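Local coordinates for T-lymphoma invasion and metastasis-inducing protein 1 (Homo sapiens, PDB 4K2P) that probably acts as a Rac guanine nucleotide exchange factor in cell signalling, using this PH-CC-Ex region to bind phosphoinositides and partner proteins such as Par-3, at residues 9-14 and 38-43; 17-22 and 98-103; 47-52 and 63-68; 74-79 and 115-120. The protein carries 5 engineered substitutions. One frame throughout, in Å; residues are numbered along the deposited sequence. Where two conformers were deposited one is given.

Interaction 1 of 4, residues 9-14 and 38-43; sequences RKAGAL and HYWVSL
This contact belongs to the antiparallel sheet of the PH domain, where strand 10-14 pairs with strand 38-43, their N-to-C directions 168° apart. Two hydrogen-bonded pairs hold the middle and the far end. Gly12 N gives its hydrogen to Val41 O, and Val41 N gives one back to Gly12 O at 2.9 Å. Leu14 and Tyr39 exchange the same two bonds. At the start, Leu43 N reaches Lys10 O at 2.8 Å, while Leu43 O takes the hydrogen of Arg9 N. There Arg9 and Leu43 also lie side by side, CD of Arg9 meeting CD2 of Leu43 at 3.9 Å. Ala11 and Ala13 face Ser42 and Trp40 as non-hydrogen-bonded pairs.

Trp40 carries the face on which the two alanines lie. Its CG is anti to the backbone N (chi1 -175°), and the indole lies over the neighbouring strand. Gly12 CA sits over the face of the six-membered ring, 3.7 Å from its centroid, in a CH-pi contact. Ala11 CB comes obliquely to CZ2 of Trp40 at 3.8 Å. Ala13 CB is looser, 4.1 Å from CE3 of Trp40.

On the face of Leu14 and Val41 the packing is aliphatic. Leu14 crosses Val41 at about a right angle, with Leu14 CD1 3.8 Å from Val41 CB. Beyond it, Leu14 touches Trp112 of helix 106-128. Lys10 NZ forms a salt bridge with Glu108 OE2, and Lys10 makes a cation-pi contact with Trp112.

The pairing therefore joins a backbone grip to two unlike sides. One is a ring laid over a glycine backbone. The other is largely aliphatic at Leu14 and Val41, with Lys10 giving a charged link to the helix.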
loop_
_atom_site.group_PDB
_atom_site.type_symbol
_atom_site.label_atom_id
_atom_site.label_comp_id
_atom_site.label_asym_id
_atom_site.label_seq_id
_atom_site.Cartn_x
_atom_site.Cartn_y
_atom_site.Cartn_z
ATOM N N ARG A 9 5.704 9.804 16.958
ATOM C CA ARG A 9 6.501 10.240 15.818
ATOM C C ARG A 9 5.840 11.432 15.137
ATOM O O ARG A 9 6.511 12.354 14.685
ATOM C CB ARG A 9 6.702 9.092 14.819
ATOM C CG ARG A 9 7.573 9.461 13.619
ATOM C CD ARG A 9 7.638 8.322 12.599
ATOM N NE ARG A 9 8.390 7.159 13.088
ATOM C CZ ARG A 9 9.676 6.918 12.846
ATOM N NH1 ARG A 9 10.396 7.755 12.113
ATOM N NH2 ARG A 9 10.251 5.828 13.343
ATOM N N LYS A 10 4.517 11.396 15.075
ATOM C CA LYS A 10 3.727 12.423 14.395
ATOM C C LYS A 10 2.296 12.358 14.905
ATOM O O LYS A 10 1.742 11.276 15.042
ATOM C CB LYS A 10 3.760 12.223 12.873
ATOM C CG LYS A 10 2.911 13.195 12.067
ATOM C CD LYS A 10 3.508 14.584 12.089
ATOM C CE LYS A 10 2.796 15.526 11.127
ATOM N NZ LYS A 10 3.307 16.903 11.321
ATOM N N ALA A 11 1.692 13.511 15.173
ATOM C CA ALA A 11 0.300 13.552 15.610
ATOM C C ALA A 11 -0.372 14.836 15.124
ATOM O O ALA A 11 0.265 15.880 15.060
ATOM C CB ALA A 11 0.222 13.447 17.127
ATOM N N GLY A 12 -1.657 14.755 14.783
ATOM C CA GLY A 12 -2.385 15.924 14.328
ATOM C C GLY A 12 -3.862 15.656 14.122
ATOM O O GLY A 12 -4.295 14.515 14.092
ATOM N N ALA A 13 -4.631 16.722 13.976
ATOM C CA ALA A 13 -6.054 16.625 13.730
ATOM C C ALA A 13 -6.296 16.349 12.246
ATOM O O ALA A 13 -5.814 17.082 11.391
ATOM C CB ALA A 13 -6.751 17.901 14.169
ATOM N N LEU A 14 -7.025 15.276 11.958
ATOM C CA LEU A 14 -7.323 14.862 10.593
ATOM C C LEU A 14 -8.791 14.520 10.442
ATOM O O LEU A 14 -9.406 13.998 11.372
ATOM C CB LEU A 14 -6.496 13.637 10.205
ATOM C CG LEU A 14 -4.976 13.790 10.197
ATOM C CD1 LEU A 14 -4.294 12.424 10.036
ATOM C CD2 LEU A 14 -4.557 14.747 9.097
ATOM N N HIS A 38 -13.786 13.641 12.314
ATOM C CA HIS A 38 -12.500 14.171 12.751
ATOM C C HIS A 38 -11.957 13.402 13.958
ATOM O O HIS A 38 -12.692 12.985 14.849
ATOM C CB HIS A 38 -12.610 15.673 13.055
ATOM C CG HIS A 38 -13.207 15.994 14.387
ATOM N ND1 HIS A 38 -14.508 15.686 14.719
ATOM C CD2 HIS A 38 -12.688 16.636 15.462
ATOM C CE1 HIS A 38 -14.756 16.098 15.950
ATOM N NE2 HIS A 38 -13.667 16.677 16.423
ATOM N N TYR A 39 -10.647 13.219 13.960
ATOM C CA TYR A 39 -9.944 12.580 15.055
ATOM C C TYR A 39 -8.633 13.294 15.291
ATOM O O TYR A 39 -8.083 13.906 14.386
ATOM C CB TYR A 39 -9.640 11.117 14.750
ATOM C CG TYR A 39 -10.822 10.204 14.638
ATOM C CD1 TYR A 39 -11.416 9.673 15.768
ATOM C CD2 TYR A 39 -11.321 9.833 13.396
ATOM C CE1 TYR A 39 -12.492 8.812 15.670
ATOM C CE2 TYR A 39 -12.391 8.973 13.288
ATOM C CZ TYR A 39 -12.973 8.465 14.428
ATOM O OH TYR A 39 -14.044 7.610 14.325
ATOM N N TRP A 40 -8.138 13.213 16.510
ATOM C CA TRP A 40 -6.722 13.405 16.761
ATOM C C TRP A 40 -6.019 12.082 16.436
ATOM O O TRP A 40 -6.299 11.056 17.038
ATOM C CB TRP A 40 -6.472 13.813 18.204
ATOM C CG TRP A 40 -5.047 14.128 18.484
ATOM C CD1 TRP A 40 -4.148 13.344 19.147
ATOM C CD2 TRP A 40 -4.343 15.310 18.100
ATOM N NE1 TRP A 40 -2.932 13.973 19.206
ATOM C CE2 TRP A 40 -3.025 15.181 18.569
ATOM C CE3 TRP A 40 -4.702 16.470 17.407
ATOM C CZ2 TRP A 40 -2.060 16.166 18.366
ATOM C CZ3 TRP A 40 -3.745 17.443 17.204
ATOM C CH2 TRP A 40 -2.440 17.288 17.681
ATOM N N VAL A 41 -5.130 12.105 15.461
ATOM C CA VAL A 41 -4.472 10.894 14.995
ATOM C C VAL A 41 -3.020 10.936 15.414
ATOM O O VAL A 41 -2.333 11.907 15.153
ATOM C CB VAL A 41 -4.589 10.747 13.467
ATOM C CG1 VAL A 41 -3.856 9.489 12.976
ATOM C CG2 VAL A 41 -6.051 10.699 13.073
ATOM N N SER A 42 -2.558 9.859 16.043
ATOM C CA SER A 42 -1.226 9.793 16.606
ATOM C C SER A 42 -0.510 8.519 16.167
ATOM O O SER A 42 -0.963 7.414 16.426
ATOM C CB SER A 42 -1.302 9.855 18.130
ATOM O OG SER A 42 -0.016 9.838 18.707
ATOM N N LEU A 43 0.626 8.700 15.513
ATOM C CA LEU A 43 1.456 7.606 15.044
ATOM C C LEU A 43 2.483 7.244 16.099
ATOM O O LEU A 43 3.420 7.998 16.334
ATOM C CB LEU A 43 2.155 8.016 13.746
ATOM C CG LEU A 43 3.161 7.043 13.141
ATOM C CD1 LEU A 43 2.467 5.764 12.707
ATOM C CD2 LEU A 43 3.884 7.698 11.971
#

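Interaction 2 of 4, residues 17-22 and 98-103; sequences KNFLVH and AFLFQT
Phe19 and Leu20 both turn their backbone N-H groups to Ala98 O, the mark of a classic beta bulge in the antiparallel pairing of PH-domain strands 10-23 and 98-102. Phe19 N lies 3.0 Å from Ala98 O, and Leu20 N lies 3.1 Å from the same oxygen. Both donors come from one face of the carbonyl plane. Ala98 N returns a bond to Leu20 O. Before the bulge, Lys17 and Leu100 exchange two backbone bonds, the one from Lys17 N the more bent.

The Phe19 CG is anti to the backbone N (chi1 -174°), and the ring crosses Leu100 at a slant. Its CD1 meets Leu100 CD1 at 3.7 Å, while Leu100 CD2 lies over one face of the ring, toward the rim. Ala98 CB stands at the ring edge, 4.1 Å from Phe19 CD2. The same methyl also packs on Leu20 CB. The side chains of Asn18 and Phe99 run together with amide and ring planes 73° apart, and Asn18 OD1 meets the Phe99 ring edge at CD2, 3.3 Å away.

Further out, Cys90 of strand 88-92 touches both Phe19 and Leu100. Trp36 touches the side chain of Lys17, whose NZ is carried away to a hydrogen bond with Arg34 O.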
loop_
_atom_site.group_PDB
_atom_site.type_symbol
_atom_site.label_atom_id
_atom_site.label_comp_id
_atom_site.label_asym_id
_atom_site.label_seq_id
_atom_site.Cartn_x
_atom_site.Cartn_y
_atom_site.Cartn_z
ATOM N N LYS A 17 -11.977 8.885 6.823
ATOM C CA LYS A 17 -13.069 8.198 6.161
ATOM C C LYS A 17 -12.592 6.809 5.743
ATOM O O LYS A 17 -11.583 6.705 5.063
ATOM C CB LYS A 17 -13.494 9.023 4.952
ATOM C CG LYS A 17 -14.677 8.549 4.184
ATOM C CD LYS A 17 -14.997 9.605 3.151
ATOM C CE LYS A 17 -16.178 9.238 2.313
ATOM N NZ LYS A 17 -16.903 10.460 1.877
ATOM N N ASN A 18 -13.284 5.746 6.140
ATOM C CA ASN A 18 -12.956 4.418 5.607
ATOM C C ASN A 18 -13.210 4.367 4.105
ATOM O O ASN A 18 -14.198 4.905 3.624
ATOM C CB ASN A 18 -13.751 3.330 6.315
ATOM C CG ASN A 18 -13.412 3.231 7.787
ATOM O OD1 ASN A 18 -12.315 3.582 8.205
ATOM N ND2 ASN A 18 -14.342 2.718 8.571
ATOM N N PHE A 19 -12.313 3.718 3.372
ATOM C CA PHE A 19 -12.315 3.781 1.917
ATOM C C PHE A 19 -12.496 2.402 1.261
ATOM O O PHE A 19 -13.423 2.201 0.474
ATOM C CB PHE A 19 -11.021 4.439 1.440
ATOM C CG PHE A 19 -10.976 4.688 -0.036
ATOM C CD1 PHE A 19 -12.049 5.276 -0.684
ATOM C CD2 PHE A 19 -9.852 4.361 -0.773
ATOM C CE1 PHE A 19 -12.014 5.508 -2.043
ATOM C CE2 PHE A 19 -9.808 4.595 -2.128
ATOM C CZ PHE A 19 -10.889 5.169 -2.766
ATOM N N LEU A 20 -11.601 1.470 1.575
ATOM C CA LEU A 20 -11.720 0.078 1.138
ATOM C C LEU A 20 -11.675 -0.814 2.374
ATOM O O LEU A 20 -11.063 -0.452 3.376
ATOM C CB LEU A 20 -10.607 -0.296 0.162
ATOM C CG LEU A 20 -10.539 0.567 -1.095
ATOM C CD1 LEU A 20 -9.268 0.323 -1.873
ATOM C CD2 LEU A 20 -11.764 0.307 -1.975
ATOM N N VAL A 21 -12.326 -1.972 2.293
ATOM C CA VAL A 21 -12.460 -2.885 3.421
ATOM C C VAL A 21 -12.210 -4.322 2.977
ATOM O O VAL A 21 -12.778 -4.781 1.978
ATOM C CB VAL A 21 -13.861 -2.810 4.064
ATOM C CG1 VAL A 21 -13.982 -3.820 5.194
ATOM C CG2 VAL A 21 -14.125 -1.423 4.606
ATOM N N HIS A 22 -11.363 -5.035 3.717
ATOM C CA HIS A 22 -11.072 -6.426 3.400
ATOM C C HIS A 22 -12.133 -7.327 4.029
ATOM O O HIS A 22 -12.549 -7.136 5.168
ATOM C CB HIS A 22 -9.652 -6.815 3.854
ATOM C CG HIS A 22 -9.518 -7.111 5.318
ATOM N ND1 HIS A 22 -9.971 -6.259 6.302
ATOM C CD2 HIS A 22 -8.942 -8.154 5.963
ATOM C CE1 HIS A 22 -9.699 -6.773 7.489
ATOM N NE2 HIS A 22 -9.072 -7.922 7.310
ATOM N N ALA A 98 -8.148 0.279 3.233
ATOM C CA ALA A 98 -7.589 1.588 2.941
ATOM C C ALA A 98 -8.455 2.681 3.570
ATOM O O ALA A 98 -9.650 2.490 3.787
ATOM C CB ALA A 98 -7.453 1.802 1.444
ATOM N N PHE A 99 -7.831 3.819 3.845
ATOM C CA PHE A 99 -8.427 4.897 4.620
ATOM C C PHE A 99 -8.058 6.212 3.971
ATOM O O PHE A 99 -6.943 6.374 3.505
ATOM C CB PHE A 99 -7.923 4.875 6.073
ATOM C CG PHE A 99 -8.018 3.530 6.726
ATOM C CD1 PHE A 99 -6.999 2.600 6.570
ATOM C CD2 PHE A 99 -9.116 3.191 7.503
ATOM C CE1 PHE A 99 -7.081 1.347 7.169
ATOM C CE2 PHE A 99 -9.199 1.939 8.102
ATOM C CZ PHE A 99 -8.179 1.018 7.928
ATOM N N LEU A 100 -9.009 7.132 3.903
ATOM C CA LEU A 100 -8.727 8.491 3.469
ATOM C C LEU A 100 -8.532 9.435 4.656
ATOM O O LEU A 100 -9.213 9.326 5.666
ATOM C CB LEU A 100 -9.856 9.006 2.581
ATOM C CG LEU A 100 -10.057 8.258 1.259
ATOM C CD1 LEU A 100 -11.339 8.714 0.618
ATOM C CD2 LEU A 100 -8.884 8.480 0.313
ATOM N N PHE A 101 -7.623 10.383 4.478
ATOM C CA PHE A 101 -7.298 11.391 5.470
ATOM C C PHE A 101 -7.240 12.753 4.785
ATOM O O PHE A 101 -6.731 12.850 3.672
ATOM C CB PHE A 101 -5.951 11.108 6.132
ATOM C CG PHE A 101 -5.855 9.776 6.802
ATOM C CD1 PHE A 101 -6.221 9.617 8.134
ATOM C CD2 PHE A 101 -5.352 8.687 6.119
ATOM C CE1 PHE A 101 -6.105 8.388 8.758
ATOM C CE2 PHE A 101 -5.232 7.457 6.740
ATOM C CZ PHE A 101 -5.609 7.306 8.060
ATOM N N GLN A 102 -7.757 13.794 5.437
ATOM C CA GLN A 102 -7.617 15.161 4.943
ATOM C C GLN A 102 -6.884 16.015 5.976
ATOM O O GLN A 102 -7.262 16.052 7.154
ATOM C CB GLN A 102 -8.976 15.788 4.624
ATOM C CG GLN A 102 -8.876 17.186 3.967
ATOM C CD GLN A 102 -10.197 17.941 3.943
ATOM O OE1 GLN A 102 -11.072 17.716 4.779
ATOM N NE2 GLN A 102 -10.342 18.850 2.984
ATOM N N THR A 103 -5.836 16.691 5.515
ATOM C CA THR A 103 -5.080 17.629 6.328
ATOM C C THR A 103 -5.243 19.060 5.753
ATOM O O THR A 103 -6.172 19.320 4.981
ATOM C CB THR A 103 -3.598 17.188 6.402
ATOM O OG1 THR A 103 -2.877 18.007 7.330
ATOM C CG2 THR A 103 -2.944 17.239 5.032
#

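Interaction 3 of 4, residues 47-52 and 63-68; sequences TLFFYE and SIPKHA
Phe50 and His67 form the hydrogen-bonded pair at the edge of the PH-domain sheet, where strand 47-51 meets the start of strand 67-70. One backbone bond joins this pair, from Phe50 N to His67 O at 3.0 Å. The second comes from the preceding residue, Lys66 N to Phe50 O at 2.8 Å, and is more bent. Ala68 CA also sets a C-H against Leu48 O.

Aromatic contacts lie on both sides of the strand. Phe50 CB sits over the face of the His67 imidazole, 4.1 Å from its centroid. The two rings are nearly parallel, at 19°, but so far slid apart that they barely overlap. Tyr51 takes Pro65 CB over one face, toward the rim, and meets Ser63 O at its edge, 3.5 Å from CE2 of Tyr51. Tyr39 also meets the His67 ring, edge to face.

Apolar packing continues at Phe49. Its CD1 touches Ala68 CB at 3.8 Å and also reaches Pro65 CG. Thr47 CG2 meets the same Ala68 methyl.

Charge and water close the outer end. Lys66 bends at chi2 and chi4 and crosses Glu52 at about a right angle. Their salt bridge is long, with Glu52 OE1 4.0 Å from Lys66 NZ. One water accepts from Glu52 N and from Lys66 NZ, and donates to Ile64 O at 2.8 Å.

Backbone bonds, ring contacts and the Lys66 and Glu52 side chains thus all take part. The long charged pair probably adds only modest attraction, and the water links the backbones of Glu52 and Ile64 where the strand pairing has ended.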
loop_
_atom_site.group_PDB
_atom_site.type_symbol
_atom_site.label_atom_id
_atom_site.label_comp_id
_atom_site.label_asym_id
_atom_site.label_seq_id
_atom_site.Cartn_x
_atom_site.Cartn_y
_atom_site.Cartn_z
ATOM N N THR A 47 1.573 1.991 14.495
ATOM C CA THR A 47 0.138 2.033 14.730
ATOM C C THR A 47 -0.367 3.469 14.738
ATOM O O THR A 47 0.234 4.350 15.348
ATOM C CB THR A 47 -0.222 1.351 16.067
ATOM O OG1 THR A 47 0.288 0.017 16.067
ATOM C CG2 THR A 47 -1.728 1.309 16.282
ATOM N N LEU A 48 -1.450 3.709 14.011
ATOM C CA LEU A 48 -2.177 4.958 14.093
ATOM C C LEU A 48 -3.277 4.823 15.131
ATOM O O LEU A 48 -4.147 3.975 15.003
ATOM C CB LEU A 48 -2.787 5.342 12.736
ATOM C CG LEU A 48 -1.835 5.800 11.638
ATOM C CD1 LEU A 48 -2.604 5.947 10.331
ATOM C CD2 LEU A 48 -1.161 7.093 12.001
ATOM N N PHE A 49 -3.220 5.657 16.162
ATOM C CA PHE A 49 -4.239 5.707 17.200
ATOM C C PHE A 49 -5.163 6.889 16.955
ATOM O O PHE A 49 -4.713 8.001 16.690
ATOM C CB PHE A 49 -3.588 5.814 18.577
ATOM C CG PHE A 49 -2.756 4.624 18.940
ATOM C CD1 PHE A 49 -3.332 3.518 19.532
ATOM C CD2 PHE A 49 -1.399 4.605 18.672
ATOM C CE1 PHE A 49 -2.571 2.410 19.865
ATOM C CE2 PHE A 49 -0.626 3.498 19.003
ATOM C CZ PHE A 49 -1.215 2.400 19.596
ATOM N N PHE A 50 -6.459 6.639 17.069
ATOM C CA PHE A 50 -7.478 7.640 16.788
ATOM C C PHE A 50 -8.190 8.009 18.072
ATOM O O PHE A 50 -8.753 7.145 18.736
ATOM C CB PHE A 50 -8.473 7.108 15.755
ATOM C CG PHE A 50 -7.857 6.804 14.421
ATOM C CD1 PHE A 50 -7.011 5.731 14.262
ATOM C CD2 PHE A 50 -8.141 7.586 13.322
ATOM C CE1 PHE A 50 -6.445 5.455 13.033
ATOM C CE2 PHE A 50 -7.577 7.311 12.090
ATOM C CZ PHE A 50 -6.733 6.245 11.948
ATOM N N TYR A 51 -8.149 9.296 18.414
ATOM C CA TYR A 51 -8.729 9.821 19.651
ATOM C C TYR A 51 -9.855 10.803 19.326
ATOM O O TYR A 51 -9.749 11.567 18.366
ATOM C CB TYR A 51 -7.678 10.551 20.490
ATOM C CG TYR A 51 -6.476 9.742 20.947
ATOM C CD1 TYR A 51 -5.366 9.578 20.124
ATOM C CD2 TYR A 51 -6.424 9.200 22.226
ATOM C CE1 TYR A 51 -4.258 8.860 20.551
ATOM C CE2 TYR A 51 -5.322 8.489 22.657
ATOM C CZ TYR A 51 -4.243 8.327 21.821
ATOM O OH TYR A 51 -3.148 7.617 22.253
ATOM N N GLU A 52 -10.933 10.775 20.104
ATOM C CA GLU A 52 -11.966 11.806 20.019
ATOM C C GLU A 52 -11.794 12.842 21.114
ATOM O O GLU A 52 -11.442 12.512 22.249
ATOM C CB GLU A 52 -13.364 11.194 20.115
ATOM C CG GLU A 52 -13.773 10.386 18.889
ATOM C CD GLU A 52 -15.194 9.851 18.982
ATOM O OE1 GLU A 52 -15.864 10.081 20.015
ATOM O OE2 GLU A 52 -15.642 9.198 18.016
ATOM N N SER A 63 -4.882 9.565 27.682
ATOM C CA SER A 63 -6.105 9.459 26.902
ATOM C C SER A 63 -6.234 8.063 26.304
ATOM O O SER A 63 -5.233 7.419 25.988
ATOM C CB SER A 63 -6.128 10.519 25.796
ATOM O OG SER A 63 -6.224 11.820 26.352
ATOM N N ILE A 64 -7.475 7.616 26.137
ATOM C CA ILE A 64 -7.762 6.284 25.615
ATOM C C ILE A 64 -8.253 6.377 24.168
ATOM O O ILE A 64 -9.275 7.003 23.909
ATOM C CB ILE A 64 -8.828 5.580 26.485
ATOM C CG1 ILE A 64 -8.371 5.512 27.953
ATOM C CG2 ILE A 64 -9.146 4.189 25.954
ATOM C CD1 ILE A 64 -7.073 4.742 28.181
ATOM N N PRO A 65 -7.539 5.740 23.223
ATOM C CA PRO A 65 -7.980 5.783 21.823
ATOM C C PRO A 65 -9.317 5.078 21.578
ATOM O O PRO A 65 -9.618 4.092 22.241
ATOM C CB PRO A 65 -6.852 5.061 21.077
ATOM C CG PRO A 65 -6.207 4.201 22.077
ATOM C CD PRO A 65 -6.346 4.891 23.399
ATOM N N LYS A 66 -10.115 5.585 20.641
ATOM C CA LYS A 66 -11.329 4.897 20.218
ATOM C C LYS A 66 -10.991 3.628 19.459
ATOM O O LYS A 66 -11.603 2.586 19.675
ATOM C CB LYS A 66 -12.197 5.815 19.358
ATOM C CG LYS A 66 -12.835 6.966 20.128
ATOM C CD LYS A 66 -13.824 6.448 21.167
ATOM C CE LYS A 66 -14.503 7.576 21.933
ATOM N NZ LYS A 66 -13.550 8.357 22.771
ATOM N N HIS A 67 -10.031 3.723 18.552
ATOM C CA HIS A 67 -9.547 2.549 17.838
ATOM C C HIS A 67 -8.142 2.780 17.291
ATOM O O HIS A 67 -7.580 3.865 17.428
ATOM C CB HIS A 67 -10.520 2.161 16.726
ATOM C CG HIS A 67 -10.960 3.312 15.884
ATOM N ND1 HIS A 67 -12.031 4.110 16.228
ATOM C CD2 HIS A 67 -10.484 3.801 14.716
ATOM C CE1 HIS A 67 -12.195 5.042 15.307
ATOM N NE2 HIS A 67 -11.267 4.879 14.380
ATOM N N ALA A 68 -7.581 1.745 16.681
ATOM C CA ALA A 68 -6.215 1.783 16.181
ATOM C C ALA A 68 -6.106 1.036 14.857
ATOM O O ALA A 68 -6.776 0.028 14.651
ATOM C CB ALA A 68 -5.267 1.186 17.209
HETATM O O HOH W 1 -10.470 9.061 22.429
#

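Interaction 4 of 4, residues 74-79 and 115-120; sequences SIVQAV and AIHSAC
His117 NE2 accepts the backbone N-H of Val76 at 3.1 Å, tying helix 106-128 to strand 75-78. The N-H...N angle is 149°, and the donor stands slightly out of the imidazole plane. The other ring nitrogen, ND1, is hydrogen-bonded to Ser201 OG of helix 168-203. The ring is thus gripped at both nitrogens, which should fix its rotation. With NE2 as acceptor, the arrangement is consistent with a proton on ND1.

His117 CG is anti to the carbonyl carbon (chi1 -79°), and the ring reaches the strand edge-on. The Val76 carbonyl lies close by, with its O 3.5 Å from His117 CE1. That oxygen takes its own bond from the next side chain along the strand, Gln77 NE2, at 3.0 Å.

Beside the polar bond lies a small apolar patch. Val76 CG2 meets Ile116 CG2 at 3.7 Å, the two side chains crossing at about a right angle. One turn further along the helix, Cys120 SG lies 3.8 Å from Ser74 N. Ser74 OG is bonded to Val71 O, and Ser74 O to Tyr198 OH.

All the residues that touch are buried. Tyr198 and Ser201 bring a helix of the CC-Ex region into the same seam. The helix 106-128 packs against strand 75-78 of the curled sheet, as the C-terminal helix of a PH domain does when it closes one end of the barrel.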
loop_
_atom_site.group_PDB
_atom_site.type_symbol
_atom_site.label_atom_id
_atom_site.label_comp_id
_atom_site.label_asym_id
_atom_site.label_seq_id
_atom_site.Cartn_x
_atom_site.Cartn_y
_atom_site.Cartn_z
ATOM N N SER A 74 2.469 -0.624 4.895
ATOM C CA SER A 74 1.453 0.161 4.206
ATOM C C SER A 74 2.040 0.999 3.071
ATOM O O SER A 74 3.255 1.134 2.937
ATOM C CB SER A 74 0.742 1.086 5.191
ATOM O OG SER A 74 -0.036 0.347 6.106
ATOM N N ILE A 75 1.159 1.545 2.245
ATOM C CA ILE A 75 1.521 2.576 1.290
ATOM C C ILE A 75 0.619 3.776 1.549
ATOM O O ILE A 75 -0.560 3.625 1.825
ATOM C CB ILE A 75 1.360 2.105 -0.177
ATOM C CG1 ILE A 75 2.372 1.004 -0.508
ATOM C CG2 ILE A 75 1.551 3.272 -1.145
ATOM C CD1 ILE A 75 2.105 0.288 -1.844
ATOM N N VAL A 76 1.175 4.971 1.427
ATOM C CA VAL A 76 0.405 6.187 1.547
ATOM C C VAL A 76 0.628 6.949 0.248
ATOM O O VAL A 76 1.755 7.030 -0.239
ATOM C CB VAL A 76 0.809 7.045 2.764
ATOM C CG1 VAL A 76 -0.205 8.155 2.984
ATOM C CG2 VAL A 76 0.919 6.189 4.018
ATOM N N GLN A 77 -0.456 7.483 -0.307
ATOM C CA GLN A 77 -0.433 8.239 -1.559
ATOM C C GLN A 77 -1.273 9.501 -1.429
ATOM O O GLN A 77 -2.390 9.452 -0.937
ATOM C CB GLN A 77 -0.983 7.406 -2.722
ATOM C CG GLN A 77 -0.160 6.188 -3.096
ATOM C CD GLN A 77 1.066 6.551 -3.898
ATOM O OE1 GLN A 77 0.996 6.745 -5.113
ATOM N NE2 GLN A 77 2.202 6.628 -3.227
ATOM N N ALA A 78 -0.748 10.626 -1.890
ATOM C CA ALA A 78 -1.565 11.811 -2.101
ATOM C C ALA A 78 -2.678 11.487 -3.082
ATOM O O ALA A 78 -2.504 10.658 -3.972
ATOM C CB ALA A 78 -0.724 12.956 -2.625
ATOM N N VAL A 79 -3.822 12.135 -2.902
ATOM C CA VAL A 79 -4.949 12.008 -3.819
ATOM C C VAL A 79 -5.355 13.398 -4.268
ATOM O O VAL A 79 -6.467 13.844 -4.001
ATOM C CB VAL A 79 -6.156 11.301 -3.175
ATOM C CG1 VAL A 79 -7.159 10.892 -4.251
ATOM C CG2 VAL A 79 -5.703 10.084 -2.382
ATOM N N ALA A 115 6.234 10.617 7.623
ATOM C CA ALA A 115 6.260 10.021 8.955
ATOM C C ALA A 115 5.791 8.567 8.919
ATOM O O ALA A 115 6.376 7.704 9.572
ATOM C CB ALA A 115 5.403 10.823 9.916
ATOM N N ILE A 116 4.743 8.289 8.150
ATOM C CA ILE A 116 4.187 6.940 8.132
ATOM C C ILE A 116 5.141 5.992 7.412
ATOM O O ILE A 116 5.362 4.875 7.870
ATOM C CB ILE A 116 2.804 6.901 7.483
ATOM C CG1 ILE A 116 1.807 7.674 8.350
ATOM C CG2 ILE A 116 2.319 5.458 7.334
ATOM C CD1 ILE A 116 0.515 8.028 7.652
ATOM N N HIS A 117 5.725 6.449 6.309
ATOM C CA HIS A 117 6.652 5.635 5.535
ATOM C C HIS A 117 7.929 5.387 6.324
ATOM O O HIS A 117 8.531 4.325 6.220
ATOM C CB HIS A 117 6.982 6.309 4.202
ATOM C CG HIS A 117 5.919 6.130 3.170
ATOM N ND1 HIS A 117 5.903 6.821 1.981
ATOM C CD2 HIS A 117 4.828 5.333 3.160
ATOM C CE1 HIS A 117 4.844 6.461 1.282
ATOM N NE2 HIS A 117 4.181 5.551 1.971
ATOM N N SER A 118 8.329 6.367 7.126
ATOM C CA SER A 118 9.510 6.228 7.970
ATOM C C SER A 118 9.281 5.153 9.009
ATOM O O SER A 118 10.170 4.369 9.308
ATOM C CB SER A 118 9.858 7.550 8.651
ATOM O OG SER A 118 10.443 8.448 7.728
ATOM N N ALA A 119 8.082 5.147 9.576
ATOM C CA ALA A 119 7.705 4.152 10.560
ATOM C C ALA A 119 7.721 2.767 9.924
ATOM O O ALA A 119 8.171 1.809 10.535
ATOM C CB ALA A 119 6.331 4.460 11.133
ATOM N N CYS A 120 7.203 2.671 8.705
ATOM C CA CYS A 120 7.168 1.403 7.987
ATOM C C CYS A 120 8.577 0.923 7.687
ATOM O O CYS A 120 8.869 -0.265 7.754
ATOM C CB CYS A 120 6.368 1.534 6.694
ATOM S SG CYS A 120 4.596 1.683 6.974
#

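In the fold
From the N terminus, strand 10-23 serves interaction 1 at its start and interaction 2 further on. Interaction 1 closes a loop of 23 residues back to strand 37-44. Interaction 2 closes a much longer one to strand 98-102, and the two cross along the chain. Interaction 3 follows interaction 1 in series, closes a short loop, and lies wholly within the span of interaction 2. Interaction 4 opens after interactions 1 and 3 have closed. It closes a loop of 35 residues, crosses interaction 2 and brings helix 106-128 onto strand 75-78. All four reach the same curled sheet; 1 and 3 lie on neighbouring strand pairs. Arg9, Lys10 and Leu43 touch Ala115, while Phe101 meets Leu48 and Phe50.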